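Local coordinates for protein putative phosphohistidine phosphatase SixA (Agrobacterium tumefaciens, PDB 2RFL) that probably removes phosphate from phosphohistidine or related substrates, as a putative SixA-type member of the histidine phosphatase superfamily, at residues 59-63 / 64-68; 120-123 / 124-128; 134-137 / 138-142. One frame throughout, in Å; residues are numbered along the deposited sequence.

The three contacts are local: a strand-to-helix turn, a helix end and a loop after a helix. Contact 1 lies beside the probable active site of the histidine phosphatase fold, for its R65 touches H16 and H115. Contact 3 reaches the same region through F140. Contact 2 is tied in at its start, where E120 N bonds to N116 OD1, next to H115; the rest of it packs against other parts of the fold. Contacts 2 and 3 touch, with centres 12 Å apart: E120 OE1 lies 3.2 Å from F140 N, a weak hydrogen bond. Contact 1 sits with its centre 21 Å from each of the others. Its nearest atoms are about 7 Å from contact 3 and about 11 Å from contact 2.

Contact 1 (59-63 / 64-68); sequences LSSTA and ARCRQ
A63 O receives two backbone donors of the first turn of helix 64-77. R67 N, four residues on, lies 3.0 Å from A63 O, and its bond is nearly straight at 169°. C66 N, three residues on, is 2.6 Å from the same A63 O, a short bond. The two N-H groups come from opposite faces of the carbonyl plane. A63 is the N-cap residue. Its own N-H points to S61 OG, 3.0 Å from A63 N, which makes an ST turn. S61 was modelled in two conformers, so this turn holds for the one described. In it S61 OG also bonds to H115 NE2, and S61 CB lies 3.3 Å from C66 SG.

S60 OG gives its proton to S61 O at 2.8 Å. This donor lies in the carbonyl plane, on a lone pair. The same S60 OG touches C66 CB at 3.5 Å. R67 runs alongside T62, extended from CG to NE. CG lies beside the backbone N (chi1 -79°), and the chain passes close to T62 O. The bond from R67 NE to T62 O is 3.0 Å but weak, at 120°. T62 O lies at the edge of the guanidinium group, which also makes a cation-pi contact with Y85. T62 OG1 is satisfied by D87. R65 leaves the turn for a salt bridge to D28 and packs against H16 and H115. A strand running through an ST turn into a helix, and so placing an arginine beside the two histidines, is consistent with the phosphate pocket of the histidine phosphatase fold.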
ATOM      1  N   LEU A  59      -3.902   7.013  -1.997  1.00 24.51           N
ATOM      2  CA  LEU A  59      -4.917   7.020  -0.918  1.00 23.39           C
ATOM      3  C   LEU A  59      -4.358   6.401   0.358  1.00 24.00           C
ATOM      4  O   LEU A  59      -3.910   5.264   0.376  1.00 23.32           O
ATOM      5  CB  LEU A  59      -6.178   6.279  -1.335  1.00 23.55           C
ATOM      6  CG  LEU A  59      -6.904   6.704  -2.608  1.00 24.16           C
ATOM      7  CD1 LEU A  59      -8.128   5.851  -2.967  1.00 19.16           C
ATOM      8  CD2 LEU A  59      -7.217   8.193  -2.476  1.00 23.59           C
ATOM      9  N   SER A  60      -4.349   7.167   1.432  1.00 25.47           N
ATOM     10  CA  SER A  60      -3.673   6.741   2.668  1.00 25.43           C
ATOM     11  C   SER A  60      -4.561   6.945   3.871  1.00 25.68           C
ATOM     12  O   SER A  60      -5.342   7.877   3.890  1.00 25.39           O
ATOM     13  CB  SER A  60      -2.394   7.553   2.887  1.00 25.51           C
ATOM     14  OG  SER A  60      -1.754   7.280   4.146  1.00 21.09           O
ATOM     15  N   SER A  61      -4.410   6.072   4.870  0.50 24.87           N
ATOM     16  CA  SER A  61      -4.853   6.332   6.231  0.50 23.90           C
ATOM     17  C   SER A  61      -4.342   7.710   6.700  0.50 25.29           C
ATOM     18  O   SER A  61      -3.269   8.209   6.282  0.50 24.64           O
ATOM     19  CB  SER A  61      -4.356   5.209   7.182  0.50 24.25           C
ATOM     20  OG  SER A  61      -4.698   5.370   8.570  0.50 16.25           O
ATOM     21  N   THR A  62      -5.115   8.313   7.584  1.00 25.65           N
ATOM     22  CA  THR A  62      -4.709   9.505   8.216  1.00 25.91           C
ATOM     23  C   THR A  62      -3.789   9.171   9.381  1.00 27.71           C
ATOM     24  O   THR A  62      -3.177  10.086   9.920  1.00 27.76           O
ATOM     25  CB  THR A  62      -5.941  10.280   8.708  1.00 25.77           C
ATOM     26  OG1 THR A  62      -6.850   9.352   9.300  1.00 22.83           O
ATOM     27  CG2 THR A  62      -6.617  10.947   7.553  1.00 21.26           C
ATOM     28  N   ALA A  63      -3.691   7.878   9.779  1.00 28.62           N
ATOM     29  CA  ALA A  63      -2.916   7.527  11.000  1.00 30.18           C
ATOM     30  C   ALA A  63      -1.470   7.957  10.823  1.00 30.44           C
ATOM     31  O   ALA A  63      -0.870   7.671   9.810  1.00 29.36           O
ATOM     32  CB  ALA A  63      -3.003   6.053  11.336  1.00 29.32           C
ATOM     33  N   ALA A  64      -0.917   8.661  11.798  1.00 32.40           N
ATOM     34  CA  ALA A  64       0.430   9.162  11.642  1.00 33.61           C
ATOM     35  C   ALA A  64       1.356   8.145  10.908  1.00 34.86           C
ATOM     36  O   ALA A  64       1.961   8.506   9.893  1.00 34.80           O
ATOM     37  CB  ALA A  64       0.968   9.559  12.919  1.00 34.76           C
ATOM     38  N   ARG A  65       1.427   6.887  11.369  1.00 34.54           N
ATOM     39  CA  ARG A  65       2.323   5.898  10.764  1.00 34.07           C
ATOM     40  C   ARG A  65       2.080   5.697   9.265  1.00 34.11           C
ATOM     41  O   ARG A  65       2.928   5.157   8.562  1.00 34.29           O
ATOM     42  CB  ARG A  65       2.285   4.545  11.499  1.00 34.17           C
ATOM     43  CG  ARG A  65       1.066   3.625  11.201  1.00 30.69           C
ATOM     44  CD  ARG A  65       1.112   2.350  12.147  1.00 29.70           C
ATOM     45  NE  ARG A  65      -0.181   1.683  12.437  1.00 27.64           N
ATOM     46  CZ  ARG A  65      -1.073   2.098  13.350  1.00 27.98           C
ATOM     47  NH1 ARG A  65      -0.877   3.199  14.094  1.00 24.94           N
ATOM     48  NH2 ARG A  65      -2.188   1.399  13.530  1.00 30.58           N
ATOM     49  N   CYS A  66       0.931   6.120   8.771  1.00 33.52           N
ATOM     50  CA  CYS A  66       0.630   5.925   7.362  1.00 33.07           C
ATOM     51  C   CYS A  66       1.046   7.183   6.697  1.00 32.30           C
ATOM     52  O   CYS A  66       1.633   7.163   5.643  1.00 32.80           O
ATOM     53  CB  CYS A  66      -0.859   5.658   7.116  1.00 33.12           C
ATOM     54  SG  CYS A  66      -1.286   3.907   7.215  1.00 33.64           S
ATOM     55  N   ARG A  67       0.760   8.280   7.364  1.00 31.65           N
ATOM     56  CA  ARG A  67       1.121   9.589   6.926  1.00 31.74           C
ATOM     57  C   ARG A  67       2.642   9.714   6.643  1.00 32.19           C
ATOM     58  O   ARG A  67       3.037  10.089   5.552  1.00 30.08           O
ATOM     59  CB  ARG A  67       0.614  10.579   7.967  1.00 31.34           C
ATOM     60  CG  ARG A  67      -0.858  10.840   7.806  1.00 28.99           C
ATOM     61  CD  ARG A  67      -1.232  12.045   8.642  1.00 30.11           C
ATOM     62  NE  ARG A  67      -2.575  12.547   8.386  1.00 28.91           N
ATOM     63  CZ  ARG A  67      -2.902  13.429   7.429  1.00 31.54           C
ATOM     64  NH1 ARG A  67      -1.995  13.903   6.599  1.00 32.37           N
ATOM     65  NH2 ARG A  67      -4.155  13.844   7.293  1.00 28.45           N
ATOM     66  N   GLN A  68       3.461   9.327   7.632  1.00 33.00           N
ATOM     67  CA  GLN A  68       4.918   9.341   7.543  1.00 33.36           C
ATOM     68  C   GLN A  68       5.346   8.333   6.465  1.00 33.60           C
ATOM     69  O   GLN A  68       6.172   8.687   5.600  1.00 32.83           O
ATOM     70  CB  GLN A  68       5.607   9.044   8.883  1.00 32.09           C
ATOM     71  CG  GLN A  68       5.349  10.014  10.040  1.00 31.68           C
ATOM     72  CD  GLN A  68       5.556   9.352  11.454  1.00 30.78           C
ATOM     73  OE1 GLN A  68       5.541   8.125  11.638  1.00 28.01           O
ATOM     74  NE2 GLN A  68       5.669  10.175  12.431  1.00 30.03           N
TER

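Contact 2 (120-123 / 124-128); sequences EATL and EAMIG
L123 and I127 meet through different first torsions. L123 CG swings to the far side from its backbone N (chi1 -180°). I127 CG1 lies between its N and carbonyl carbon (chi1 71°). The result is an i to i+4 apolar contact on the last turns of helix 118-127, with L123 CD1 4.0 Å from I127 CG1. The two side chains cross at a slant. Both also pack on L148, so this face of the helix packs on strand 145-149.

On the neighbouring flank T122 and M126, a selenomethionine, lie side by side and point the same way. T122 CG2 and M126 CE are close, at 3.3 Å. T122 OG1 turns back to T118 O and also bonds to Y97 N. The backbone keeps the helical pattern from E120 to A125, with E124 N 3.0 Å from E120 O. M126 N is then shared between a weak bond to T122 O and one to L123 O, three residues back. I127 N and G128 N keep the four-residue spacing, and G128 leaves the helix with positive phi. L123 O thus takes two donors: I127 N at 2.9 Å, nearly in line with the carbonyl, and M126 N at 3.0 Å, well above the carbonyl plane.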
ATOM      1  N   GLU A 120      -3.689  -7.070   3.580  1.00 34.51           N
ATOM      2  CA  GLU A 120      -3.573  -8.502   3.229  1.00 35.01           C
ATOM      3  C   GLU A 120      -4.871  -9.043   2.617  1.00 33.48           C
ATOM      4  O   GLU A 120      -4.824  -9.754   1.619  1.00 32.95           O
ATOM      5  CB  GLU A 120      -3.128  -9.357   4.437  1.00 36.00           C
ATOM      6  CG  GLU A 120      -2.361 -10.638   4.052  1.00 41.03           C
ATOM      7  CD  GLU A 120      -1.697 -11.388   5.249  1.00 46.96           C
ATOM      8  OE1 GLU A 120      -1.210 -10.736   6.202  1.00 48.51           O
ATOM      9  OE2 GLU A 120      -1.665 -12.649   5.231  1.00 50.10           O
ATOM     10  N   ALA A 121      -6.023  -8.682   3.181  1.00 32.18           N
ATOM     11  CA  ALA A 121      -7.310  -9.135   2.618  1.00 31.98           C
ATOM     12  C   ALA A 121      -7.600  -8.632   1.196  1.00 30.71           C
ATOM     13  O   ALA A 121      -8.099  -9.362   0.353  1.00 30.90           O
ATOM     14  CB  ALA A 121      -8.440  -8.796   3.540  1.00 32.46           C
ATOM     15  N   THR A 122      -7.250  -7.389   0.938  1.00 29.80           N
ATOM     16  CA  THR A 122      -7.321  -6.806  -0.378  1.00 28.60           C
ATOM     17  C   THR A 122      -6.496  -7.524  -1.436  1.00 29.02           C
ATOM     18  O   THR A 122      -6.974  -7.760  -2.552  1.00 28.19           O
ATOM     19  CB  THR A 122      -6.924  -5.336  -0.297  1.00 27.95           C
ATOM     20  OG1 THR A 122      -7.558  -4.769   0.866  1.00 26.14           O
ATOM     21  CG2 THR A 122      -7.366  -4.609  -1.548  1.00 24.92           C
ATOM     22  N   LEU A 123      -5.258  -7.866  -1.110  1.00 29.41           N
ATOM     23  CA  LEU A 123      -4.433  -8.605  -2.075  1.00 29.60           C
ATOM     24  C   LEU A 123      -5.032  -9.966  -2.295  1.00 31.39           C
ATOM     25  O   LEU A 123      -5.136 -10.413  -3.439  1.00 32.03           O
ATOM     26  CB  LEU A 123      -2.987  -8.716  -1.580  1.00 29.42           C
ATOM     27  CG  LEU A 123      -1.931  -9.442  -2.411  1.00 27.40           C
ATOM     28  CD1 LEU A 123      -1.868  -8.832  -3.814  1.00 28.21           C
ATOM     29  CD2 LEU A 123      -0.557  -9.402  -1.715  1.00 20.13           C
ATOM     30  N   GLU A 124      -5.456 -10.609  -1.200  1.00 32.83           N
ATOM     31  CA  GLU A 124      -6.067 -11.926  -1.259  1.00 35.60           C
ATOM     32  C   GLU A 124      -7.269 -11.881  -2.222  1.00 36.01           C
ATOM     33  O   GLU A 124      -7.365 -12.696  -3.134  1.00 34.32           O
ATOM     34  CB  GLU A 124      -6.445 -12.469   0.154  1.00 36.27           C
ATOM     35  CG  GLU A 124      -6.844 -13.961   0.173  1.00 40.48           C
ATOM     36  CD  GLU A 124      -7.629 -14.449   1.426  1.00 46.99           C
ATOM     37  OE1 GLU A 124      -8.020 -13.642   2.313  1.00 46.33           O
ATOM     38  OE2 GLU A 124      -7.864 -15.682   1.504  1.00 49.37           O
ATOM     39  N   ALA A 125      -8.149 -10.894  -2.022  1.00 37.00           N
ATOM     40  CA  ALA A 125      -9.351 -10.677  -2.855  1.00 37.54           C
ATOM     41  C   ALA A 125      -9.056 -10.666  -4.327  1.00 37.19           C
ATOM     42  O   ALA A 125      -9.872 -11.116  -5.112  1.00 37.30           O
ATOM     43  CB  ALA A 125     -10.023  -9.373  -2.473  1.00 37.78           C
HETATM   44  N   MSE A 126      -7.871 -10.165  -4.680  1.00 37.43           N
HETATM   45  CA  MSE A 126      -7.437  -9.935  -6.056  1.00 37.25           C
HETATM   46  C   MSE A 126      -6.658 -11.105  -6.690  1.00 38.02           C
HETATM   47  O   MSE A 126      -6.814 -11.358  -7.858  1.00 37.48           O
HETATM   48  CB  MSE A 126      -6.606  -8.649  -6.147  1.00 36.24           C
HETATM   49  CG  MSE A 126      -7.234  -7.366  -5.622  1.00 36.32           C
HETATM   50 SE   MSE A 126      -5.915  -5.842  -5.487  0.84 43.52          SE
HETATM   51  CE  MSE A 126      -7.173  -4.541  -4.840  1.00 45.44           C
ATOM     52  N   ILE A 127      -5.786 -11.774  -5.937  1.00 39.90           N
ATOM     53  CA  ILE A 127      -4.926 -12.846  -6.475  1.00 41.35           C
ATOM     54  C   ILE A 127      -5.207 -14.236  -5.866  1.00 42.48           C
ATOM     55  O   ILE A 127      -4.708 -15.257  -6.361  1.00 42.34           O
ATOM     56  CB  ILE A 127      -3.392 -12.526  -6.382  1.00 42.11           C
ATOM     57  CG1 ILE A 127      -2.910 -12.572  -4.924  1.00 43.68           C
ATOM     58  CG2 ILE A 127      -3.008 -11.170  -7.065  1.00 40.64           C
ATOM     59  CD1 ILE A 127      -1.410 -12.719  -4.812  1.00 44.86           C
ATOM     60  N   GLY A 128      -6.045 -14.281  -4.840  1.00 42.95           N
ATOM     61  CA  GLY A 128      -6.499 -15.541  -4.263  1.00 45.27           C
ATOM     62  C   GLY A 128      -5.599 -15.985  -3.140  1.00 46.65           C
ATOM     63  O   GLY A 128      -4.447 -15.593  -3.081  1.00 45.96           O
TER

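Contact 3 (134-137 / 138-142); sequences AALP and SGFPT
L136 folds over the turn that follows helix 129-135 and rests on G139 and F140. Its CB lies 3.4 Å from G139 O, which is the tight part of the contact. L136 CG sits beside the backbone N (chi1 -52°), and this sends the two methyl groups across the turn. CD1 reaches F140, 4.3 Å from F140 CB. CD2 reaches the ring of P141, 4.3 Å from P141 CD. These are apolar touches. L136 also packs on L123, which continues the apolar contact to helix 118-127.

The other side is loose. P137 and S138 lie exposed at the bend, and their CB atoms leave the backbone away from the other segment. No hydrogen bond joins 134-137 to 138-142. G139 follows with positive phi (91°) and turns the chain back into the fold. There F140 is buried, its ring edge-to-face with F166. F140 O accepts bonds from R15 NH1 and N116 ND2. R15 precedes H16 in the LRHA sequence, which probably corresponds to the RHG motif of histidine phosphatases. In that fold this helix-to-strand loop, whose carbonyl holds the arginine, probably borders the phosphate site.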
ATOM      1  N   ALA A 134       1.908 -18.632  -1.767  1.00 59.89           N
ATOM      2  CA  ALA A 134       3.129 -18.850  -2.556  1.00 60.14           C
ATOM      3  C   ALA A 134       4.040 -17.625  -2.619  1.00 60.05           C
ATOM      4  O   ALA A 134       5.253 -17.746  -2.785  1.00 60.20           O
ATOM      5  CB  ALA A 134       2.775 -19.295  -3.951  1.00 59.85           C
ATOM      6  N   ALA A 135       3.447 -16.441  -2.496  1.00 59.96           N
ATOM      7  CA  ALA A 135       4.193 -15.203  -2.590  1.00 59.15           C
ATOM      8  C   ALA A 135       4.672 -14.799  -1.204  1.00 58.95           C
ATOM      9  O   ALA A 135       5.819 -14.377  -1.009  1.00 58.94           O
ATOM     10  CB  ALA A 135       3.336 -14.119  -3.208  1.00 59.06           C
ATOM     11  N   LEU A 136       3.784 -14.954  -0.234  1.00 58.53           N
ATOM     12  CA  LEU A 136       4.052 -14.560   1.136  1.00 57.89           C
ATOM     13  C   LEU A 136       3.748 -15.715   2.081  1.00 58.80           C
ATOM     14  O   LEU A 136       2.595 -15.901   2.465  1.00 58.82           O
ATOM     15  CB  LEU A 136       3.212 -13.343   1.489  1.00 56.52           C
ATOM     16  CG  LEU A 136       3.300 -12.169   0.522  1.00 54.15           C
ATOM     17  CD1 LEU A 136       2.170 -11.188   0.833  1.00 57.40           C
ATOM     18  CD2 LEU A 136       4.633 -11.462   0.575  1.00 49.93           C
ATOM     19  N   PRO A 137       4.774 -16.524   2.423  1.00 59.70           N
ATOM     20  CA  PRO A 137       4.601 -17.568   3.445  1.00 60.41           C
ATOM     21  C   PRO A 137       4.230 -17.001   4.832  1.00 60.05           C
ATOM     22  O   PRO A 137       3.406 -17.572   5.535  1.00 59.86           O
ATOM     23  CB  PRO A 137       5.969 -18.256   3.481  1.00 61.15           C
ATOM     24  CG  PRO A 137       6.641 -17.876   2.184  1.00 61.09           C
ATOM     25  CD  PRO A 137       6.131 -16.528   1.844  1.00 59.76           C
ATOM     26  N   SER A 138       4.804 -15.857   5.193  1.00 59.52           N
ATOM     27  CA  SER A 138       4.550 -15.255   6.500  1.00 58.75           C
ATOM     28  C   SER A 138       3.677 -13.992   6.481  1.00 56.95           C
ATOM     29  O   SER A 138       3.690 -13.209   7.429  1.00 56.97           O
ATOM     30  CB  SER A 138       5.870 -15.010   7.231  1.00 59.35           C
ATOM     31  OG  SER A 138       6.801 -14.385   6.378  1.00 58.11           O
ATOM     32  N   GLY A 139       2.909 -13.799   5.417  1.00 54.86           N
ATOM     33  CA  GLY A 139       1.954 -12.698   5.371  1.00 52.63           C
ATOM     34  C   GLY A 139       2.488 -11.410   4.777  1.00 50.46           C
ATOM     35  O   GLY A 139       3.604 -11.382   4.268  1.00 50.99           O
ATOM     36  N   PHE A 140       1.689 -10.346   4.862  1.00 47.76           N
ATOM     37  CA  PHE A 140       1.944  -9.065   4.181  1.00 44.76           C
ATOM     38  C   PHE A 140       2.705  -8.118   5.138  1.00 44.00           C
ATOM     39  O   PHE A 140       2.105  -7.530   6.063  1.00 43.62           O
ATOM     40  CB  PHE A 140       0.598  -8.481   3.734  1.00 43.53           C
ATOM     41  CG  PHE A 140       0.681  -7.432   2.673  1.00 40.00           C
ATOM     42  CD1 PHE A 140       1.496  -6.309   2.822  1.00 38.52           C
ATOM     43  CD2 PHE A 140      -0.112  -7.535   1.533  1.00 37.69           C
ATOM     44  CE1 PHE A 140       1.563  -5.303   1.853  1.00 35.24           C
ATOM     45  CE2 PHE A 140      -0.063  -6.542   0.548  1.00 37.24           C
ATOM     46  CZ  PHE A 140       0.797  -5.409   0.723  1.00 36.69           C
ATOM     47  N   PRO A 141       4.036  -7.993   4.935  1.00 42.70           N
ATOM     48  CA  PRO A 141       4.930  -7.271   5.833  1.00 41.99           C
ATOM     49  C   PRO A 141       4.804  -5.722   5.777  1.00 41.36           C
ATOM     50  O   PRO A 141       4.164  -5.171   4.866  1.00 39.75           O
ATOM     51  CB  PRO A 141       6.322  -7.737   5.361  1.00 42.76           C
ATOM     52  CG  PRO A 141       6.152  -8.036   3.887  1.00 41.84           C
ATOM     53  CD  PRO A 141       4.753  -8.560   3.766  1.00 42.83           C
ATOM     54  N   THR A 142       5.412  -5.047   6.756  1.00 41.05           N
ATOM     55  CA  THR A 142       5.423  -3.592   6.815  1.00 40.78           C
ATOM     56  C   THR A 142       6.278  -2.998   5.730  1.00 39.89           C
ATOM     57  O   THR A 142       7.383  -3.448   5.494  1.00 40.76           O
ATOM     58  CB  THR A 142       5.967  -3.033   8.140  1.00 41.51           C
ATOM     59  OG1 THR A 142       7.293  -3.539   8.389  1.00 40.55           O
ATOM     60  CG2 THR A 142       5.004  -3.315   9.287  1.00 41.38           C
TER